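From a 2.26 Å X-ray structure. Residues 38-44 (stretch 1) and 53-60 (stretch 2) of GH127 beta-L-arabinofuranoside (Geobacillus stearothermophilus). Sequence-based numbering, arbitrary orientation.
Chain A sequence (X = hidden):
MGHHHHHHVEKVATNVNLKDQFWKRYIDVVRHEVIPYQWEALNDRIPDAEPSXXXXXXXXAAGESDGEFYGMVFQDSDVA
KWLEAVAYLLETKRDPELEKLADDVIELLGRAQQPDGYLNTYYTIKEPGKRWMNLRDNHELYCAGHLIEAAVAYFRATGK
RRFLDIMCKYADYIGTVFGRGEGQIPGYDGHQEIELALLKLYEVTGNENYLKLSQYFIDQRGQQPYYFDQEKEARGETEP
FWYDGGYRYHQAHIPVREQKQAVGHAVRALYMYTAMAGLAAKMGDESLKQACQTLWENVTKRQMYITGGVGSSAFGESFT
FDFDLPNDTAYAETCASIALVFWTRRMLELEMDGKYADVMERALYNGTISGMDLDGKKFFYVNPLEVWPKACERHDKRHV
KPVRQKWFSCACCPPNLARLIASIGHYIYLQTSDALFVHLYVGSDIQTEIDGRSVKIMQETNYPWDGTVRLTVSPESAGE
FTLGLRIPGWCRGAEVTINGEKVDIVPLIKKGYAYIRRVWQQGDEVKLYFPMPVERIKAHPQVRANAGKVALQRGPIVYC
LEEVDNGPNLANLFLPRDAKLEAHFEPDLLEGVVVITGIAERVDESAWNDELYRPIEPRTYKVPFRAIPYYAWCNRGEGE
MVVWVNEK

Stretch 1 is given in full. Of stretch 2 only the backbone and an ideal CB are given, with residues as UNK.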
ATOM      1  N   GLN A  38     -24.175  19.125 -13.953  1.00 28.53           N
ATOM      2  CA  GLN A  38     -23.861  18.035 -14.868  1.00 30.99           C
ATOM      3  C   GLN A  38     -24.428  18.268 -16.241  1.00 27.10           C
ATOM      4  O   GLN A  38     -23.807  17.898 -17.245  1.00 26.47           O
ATOM      5  CB  GLN A  38     -24.362  16.701 -14.356  1.00 37.12           C
ATOM      6  CG  GLN A  38     -23.562  16.097 -13.203  1.00 49.12           C
ATOM      7  CD  GLN A  38     -22.039  15.963 -13.432  1.00 63.67           C
ATOM      8  OE1 GLN A  38     -21.605  15.105 -14.199  1.00 74.89           O
ATOM      9  NE2 GLN A  38     -21.213  16.782 -12.715  1.00 69.48           N
ATOM     10  N   TRP A  39     -25.624  18.867 -16.316  1.00 25.47           N
ATOM     11  CA  TRP A  39     -26.186  19.202 -17.634  1.00 26.03           C
ATOM     12  C   TRP A  39     -25.227  20.101 -18.431  1.00 28.67           C
ATOM     13  O   TRP A  39     -25.008  19.913 -19.635  1.00 29.19           O
ATOM     14  CB  TRP A  39     -27.588  19.832 -17.476  1.00 29.27           C
ATOM     15  CG  TRP A  39     -28.220  20.214 -18.758  1.00 31.06           C
ATOM     16  CD1 TRP A  39     -28.577  21.470 -19.132  1.00 30.33           C
ATOM     17  CD2 TRP A  39     -28.523  19.354 -19.883  1.00 31.73           C
ATOM     18  NE1 TRP A  39     -29.064  21.454 -20.414  1.00 34.77           N
ATOM     19  CE2 TRP A  39     -29.050  20.180 -20.905  1.00 30.58           C
ATOM     20  CE3 TRP A  39     -28.412  17.986 -20.115  1.00 29.22           C
ATOM     21  CZ2 TRP A  39     -29.506  19.684 -22.118  1.00 31.48           C
ATOM     22  CZ3 TRP A  39     -28.835  17.473 -21.366  1.00 30.91           C
ATOM     23  CH2 TRP A  39     -29.373  18.321 -22.350  1.00 31.15           C
ATOM     24  N   GLU A  40     -24.612  21.069 -17.747  1.00 32.09           N
ATOM     25  CA  GLU A  40     -23.677  21.985 -18.401  1.00 32.52           C
ATOM     26  C   GLU A  40     -22.477  21.226 -18.862  1.00 34.77           C
ATOM     27  O   GLU A  40     -22.005  21.454 -19.982  1.00 40.72           O
ATOM     28  CB  GLU A  40     -23.263  23.117 -17.459  1.00 35.59           C
ATOM     29  CG  GLU A  40     -24.430  24.027 -17.062  1.00 37.26           C
ATOM     30  CD  GLU A  40     -25.105  24.641 -18.273  1.00 41.73           C
ATOM     31  OE1 GLU A  40     -24.430  25.371 -19.033  1.00 49.02           O
ATOM     32  OE2 GLU A  40     -26.311  24.392 -18.490  1.00 44.20           O
ATOM     33  N   ALA A  41     -21.966  20.325 -18.006  1.00 31.70           N
ATOM     34  CA  ALA A  41     -20.778  19.551 -18.365  1.00 31.56           C
ATOM     35  C   ALA A  41     -21.041  18.667 -19.570  1.00 34.37           C
ATOM     36  O   ALA A  41     -20.185  18.573 -20.487  1.00 33.93           O
ATOM     37  CB  ALA A  41     -20.317  18.704 -17.191  1.00 28.82           C
ATOM     38  N   LEU A  42     -22.218  18.011 -19.577  1.00 33.21           N
ATOM     39  CA  LEU A  42     -22.539  17.107 -20.666  1.00 31.10           C
ATOM     40  C   LEU A  42     -22.613  17.868 -21.983  1.00 30.25           C
ATOM     41  O   LEU A  42     -22.430  17.289 -23.067  1.00 28.97           O
ATOM     42  CB  LEU A  42     -23.844  16.364 -20.398  1.00 35.07           C
ATOM     43  CG  LEU A  42     -23.843  15.381 -19.222  1.00 37.36           C
ATOM     44  CD1 LEU A  42     -25.263  15.003 -18.864  1.00 37.24           C
ATOM     45  CD2 LEU A  42     -23.006  14.132 -19.506  1.00 38.13           C
ATOM     46  N   ASN A  43     -22.899  19.164 -21.911  1.00 30.78           N
ATOM     47  CA  ASN A  43     -22.974  20.013 -23.135  1.00 34.45           C
ATOM     48  C   ASN A  43     -21.751  20.888 -23.378  1.00 37.87           C
ATOM     49  O   ASN A  43     -21.813  21.820 -24.181  1.00 33.38           O
ATOM     50  CB  ASN A  43     -24.185  20.905 -23.077  1.00 32.85           C
ATOM     51  CG  ASN A  43     -25.465  20.145 -23.267  1.00 32.66           C
ATOM     52  OD1 ASN A  43     -25.819  19.840 -24.371  1.00 36.44           O
ATOM     53  ND2 ASN A  43     -26.165  19.853 -22.184  1.00 33.24           N
ATOM     54  N   ASP A  44     -20.666  20.601 -22.659  1.00 39.30           N
ATOM     55  CA  ASP A  44     -19.387  21.302 -22.818  1.00 40.16           C
ATOM     56  C   ASP A  44     -19.452  22.813 -22.600  1.00 38.83           C
ATOM     57  O   ASP A  44     -18.785  23.559 -23.274  1.00 37.40           O
ATOM     58  CB  ASP A  44     -18.794  20.998 -24.195  1.00 43.09           C
ATOM     59  CG  ASP A  44     -18.576  19.514 -24.408  1.00 43.13           C
ATOM     60  OD1 ASP A  44     -18.027  18.870 -23.510  1.00 45.11           O
ATOM     61  OD2 ASP A  44     -18.929  18.999 -25.481  1.00 51.25           O
ATOM     62  N   UNK A  53     -18.329  16.109 -24.506  1.00 40.16           N
ATOM     63  CA  UNK A  53     -18.910  15.765 -25.805  1.00 40.89           C
ATOM     64  C   UNK A  53     -20.035  14.702 -25.721  1.00 37.04           C
ATOM     65  O   UNK A  53     -20.364  14.056 -26.723  1.00 36.23           O
ATOM     66  CB  UNK A  53     -17.801  15.260 -26.730  1.00 40.89           C
ATOM     67  N   UNK A  54     -20.622  14.500 -24.571  1.00 33.67           N
ATOM     68  CA  UNK A  54     -21.511  13.339 -24.436  1.00 36.10           C
ATOM     69  C   UNK A  54     -22.768  13.522 -25.303  1.00 31.77           C
ATOM     70  O   UNK A  54     -23.242  12.567 -25.926  1.00 29.16           O
ATOM     71  CB  UNK A  54     -21.902  13.132 -22.971  1.00 36.10           C
ATOM     72  N   UNK A  55     -23.299  14.735 -25.309  1.00 30.12           N
ATOM     73  CA  UNK A  55     -24.502  15.052 -26.091  1.00 33.14           C
ATOM     74  C   UNK A  55     -24.104  15.194 -27.567  1.00 36.64           C
ATOM     75  O   UNK A  55     -24.777  14.679 -28.466  1.00 37.24           O
ATOM     76  CB  UNK A  55     -25.171  16.330 -25.581  1.00 33.14           C
ATOM     77  N   UNK A  56     -22.983  15.866 -27.788  1.00 35.35           N
ATOM     78  CA  UNK A  56     -22.468  16.091 -29.107  1.00 35.47           C
ATOM     79  C   UNK A  56     -22.312  14.779 -29.861  1.00 30.47           C
ATOM     80  O   UNK A  56     -22.636  14.676 -31.049  1.00 29.62           O
ATOM     81  CB  UNK A  56     -21.132  16.833 -29.033  1.00 35.47           C
ATOM     82  N   UNK A  57     -21.777  13.763 -29.204  1.00 33.21           N
ATOM     83  CA  UNK A  57     -21.619  12.462 -29.860  1.00 30.27           C
ATOM     84  C   UNK A  57     -22.989  11.965 -30.439  1.00 27.64           C
ATOM     85  O   UNK A  57     -23.003  11.324 -31.442  1.00 27.07           O
ATOM     86  CB  UNK A  57     -21.055  11.446 -28.865  1.00 30.27           C
ATOM     87  N   UNK A  58     -24.095  12.195 -29.745  1.00 25.94           N
ATOM     88  CA  UNK A  58     -25.414  11.749 -30.245  1.00 29.69           C
ATOM     89  C   UNK A  58     -25.884  12.619 -31.395  1.00 30.99           C
ATOM     90  O   UNK A  58     -26.470  12.125 -32.353  1.00 29.46           O
ATOM     91  CB  UNK A  58     -26.455  11.772 -29.124  1.00 29.69           C
ATOM     92  N   UNK A  59     -25.584  13.915 -31.321  1.00 31.77           N
ATOM     93  CA  UNK A  59     -25.815  14.779 -32.451  1.00 33.12           C
ATOM     94  C   UNK A  59     -25.123  14.277 -33.689  1.00 30.01           C
ATOM     95  O   UNK A  59     -25.736  14.209 -34.770  1.00 27.87           O
ATOM     96  CB  UNK A  59     -25.354  16.203 -32.134  1.00 33.12           C
ATOM     97  N   UNK A  60     -23.824  13.994 -33.567  1.00 27.11           N
ATOM     98  CA  UNK A  60     -23.073  13.540 -34.721  1.00 27.29           C
ATOM     99  C   UNK A  60     -23.710  12.271 -35.223  1.00 25.06           C
ATOM    100  O   UNK A  60     -23.950  12.087 -36.419  1.00 23.65           O
ATOM    101  CB  UNK A  60     -21.596  13.322 -34.385  1.00 27.29           C
TER

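Position 53 has phi/psi of 61/19, a left-handed conformation that glycine, asparagine or aspartate adopts most easily, though other residues tolerate it. Its backbone N lies 3.0 Å from Asp 44 OD1, and this hydrogen bond, nearly straight at 165°, is available to any residue except proline; a weak second one reaches Asp 44 OD2 at 3.1 Å. CA-to-CB points away overall, yet the ideal CB is 4.1 Å from Asp 44 OD2, so a polar or positively charged group could profit from the carboxylate. The residue is His 53. Its imidazole turns one face to Asp 44, with CD2 3.7 Å from OD2.

At position 54 the backbone angles (-68/-41) are helical, and CA-to-CB points sideways. The ideal CB already sits 3.8 Å from Leu 42 CD2, so a small apolar side chain suits; a longer one would have to lead away from that methyl. Ala 54 makes just this contact, its CB 3.8 Å from Leu 42 CD2.

Position 55 faces stretch 1 squarely. The ideal CB is 3.8 Å from both Asn 43 OD1 and Leu 42 O, but beyond these oxygens the side chain of Leu 42 and the ring of Trp 39 offer an apolar surface, which favours isoleucine, leucine, valine or methionine. Ile 55 takes it and buries more area than any other residue in the contact. With chi1 and chi2 both m, CD1 comes 4.0 Å from Trp 39 CZ3, while CG1 packs 4.2 Å from Leu 42 CB and 3.6 Å from Asn 43 OD1. Asn 43 is steadied by its ND2, which donates to Trp 39 O at 2.8 Å.

At position 56 CB points sideways, 4.7 Å from Asp 44 OD2, and polar residues would be comfortable. The backbone N donates to water 1 at 3.0 Å; that water in turn donates to Leu 42 O at 2.7 Å and to Asp 44 OD2 at 3.2 Å, linking the stretches for any residue but proline. The residue is Glu 56, whose carboxylate reaches on along the helix toward position 59.

Positions 57 and 58 lie out of reach, so stretch 1 leaves their identity open. They are Asn 57, whose amide is hydrogen-bonded elsewhere in the structure, and Phe 58.

At position 59 CB points toward stretch 1 but across a gap, so only a long side chain could approach it; lysine, arginine or glutamine would serve. Arg 59 forms a salt bridge from NH1 to Glu 56 OE1 at 2.8 Å, and its NH2 comes 4.3 Å from Asn 43 OD1, which lies near the guanidinium plane.

Position 60, also out of reach, is Ile 60.

Stretch 2, residues 53-60: HAIENFRI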
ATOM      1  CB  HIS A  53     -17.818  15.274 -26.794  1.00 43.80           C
ATOM      2  CG  HIS A  53     -17.125  16.370 -27.542  1.00 53.01           C
ATOM      3  ND1 HIS A  53     -17.439  16.690 -28.844  1.00 61.67           N
ATOM      4  CD2 HIS A  53     -16.123  17.205 -27.182  1.00 54.82           C
ATOM      5  CE1 HIS A  53     -16.682  17.694 -29.247  1.00 61.06           C
ATOM      6  NE2 HIS A  53     -15.869  18.019 -28.259  1.00 62.63           N
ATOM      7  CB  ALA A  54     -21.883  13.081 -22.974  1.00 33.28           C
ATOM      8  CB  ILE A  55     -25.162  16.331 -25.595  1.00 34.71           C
ATOM      9  CG1 ILE A  55     -25.628  16.204 -24.143  1.00 34.50           C
ATOM     10  CG2 ILE A  55     -26.332  16.746 -26.490  1.00 41.07           C
ATOM     11  CD1 ILE A  55     -26.733  15.203 -23.926  1.00 36.86           C
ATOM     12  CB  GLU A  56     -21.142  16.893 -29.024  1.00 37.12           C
ATOM     13  CG  GLU A  56     -20.608  17.414 -30.344  1.00 42.51           C
ATOM     14  CD  GLU A  56     -21.613  18.265 -31.109  1.00 44.85           C
ATOM     15  OE1 GLU A  56     -22.625  18.743 -30.514  1.00 51.98           O
ATOM     16  OE2 GLU A  56     -21.388  18.438 -32.329  1.00 46.62           O
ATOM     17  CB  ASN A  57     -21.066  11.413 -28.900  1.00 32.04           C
ATOM     18  CG  ASN A  57     -19.574  11.605 -28.569  1.00 36.29           C
ATOM     19  OD1 ASN A  57     -18.811  12.188 -29.325  1.00 33.92           O
ATOM     20  ND2 ASN A  57     -19.166  11.037 -27.442  1.00 36.88           N
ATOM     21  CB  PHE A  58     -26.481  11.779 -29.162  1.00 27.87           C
ATOM     22  CG  PHE A  58     -26.367  10.662 -28.181  1.00 29.37           C
ATOM     23  CD1 PHE A  58     -26.762   9.375 -28.518  1.00 30.37           C
ATOM     24  CD2 PHE A  58     -25.855  10.896 -26.914  1.00 31.02           C
ATOM     25  CE1 PHE A  58     -26.635   8.332 -27.617  1.00 33.03           C
ATOM     26  CE2 PHE A  58     -25.744   9.870 -26.008  1.00 32.09           C
ATOM     27  CZ  PHE A  58     -26.108   8.587 -26.355  1.00 31.47           C
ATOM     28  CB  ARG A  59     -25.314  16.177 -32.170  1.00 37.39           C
ATOM     29  CG  ARG A  59     -26.286  16.972 -31.369  1.00 42.56           C
ATOM     30  CD  ARG A  59     -26.156  18.450 -31.657  1.00 46.07           C
ATOM     31  NE  ARG A  59     -26.860  19.090 -30.589  1.00 52.72           N
ATOM     32  CZ  ARG A  59     -26.315  19.427 -29.426  1.00 56.33           C
ATOM     33  NH1 ARG A  59     -25.012  19.254 -29.198  1.00 55.46           N
ATOM     34  NH2 ARG A  59     -27.093  19.958 -28.501  1.00 53.38           N
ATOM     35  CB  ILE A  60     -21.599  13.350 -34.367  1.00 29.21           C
ATOM     36  CG1 ILE A  60     -20.983  14.719 -33.974  1.00 29.91           C
ATOM     37  CG2 ILE A  60     -20.849  12.741 -35.531  1.00 28.51           C
ATOM     38  CD1 ILE A  60     -19.613  14.626 -33.317  1.00 31.60           C
TER
HETATM   39  O   HOH W   1     -21.762  17.614 -25.614  1.00 25.15           O
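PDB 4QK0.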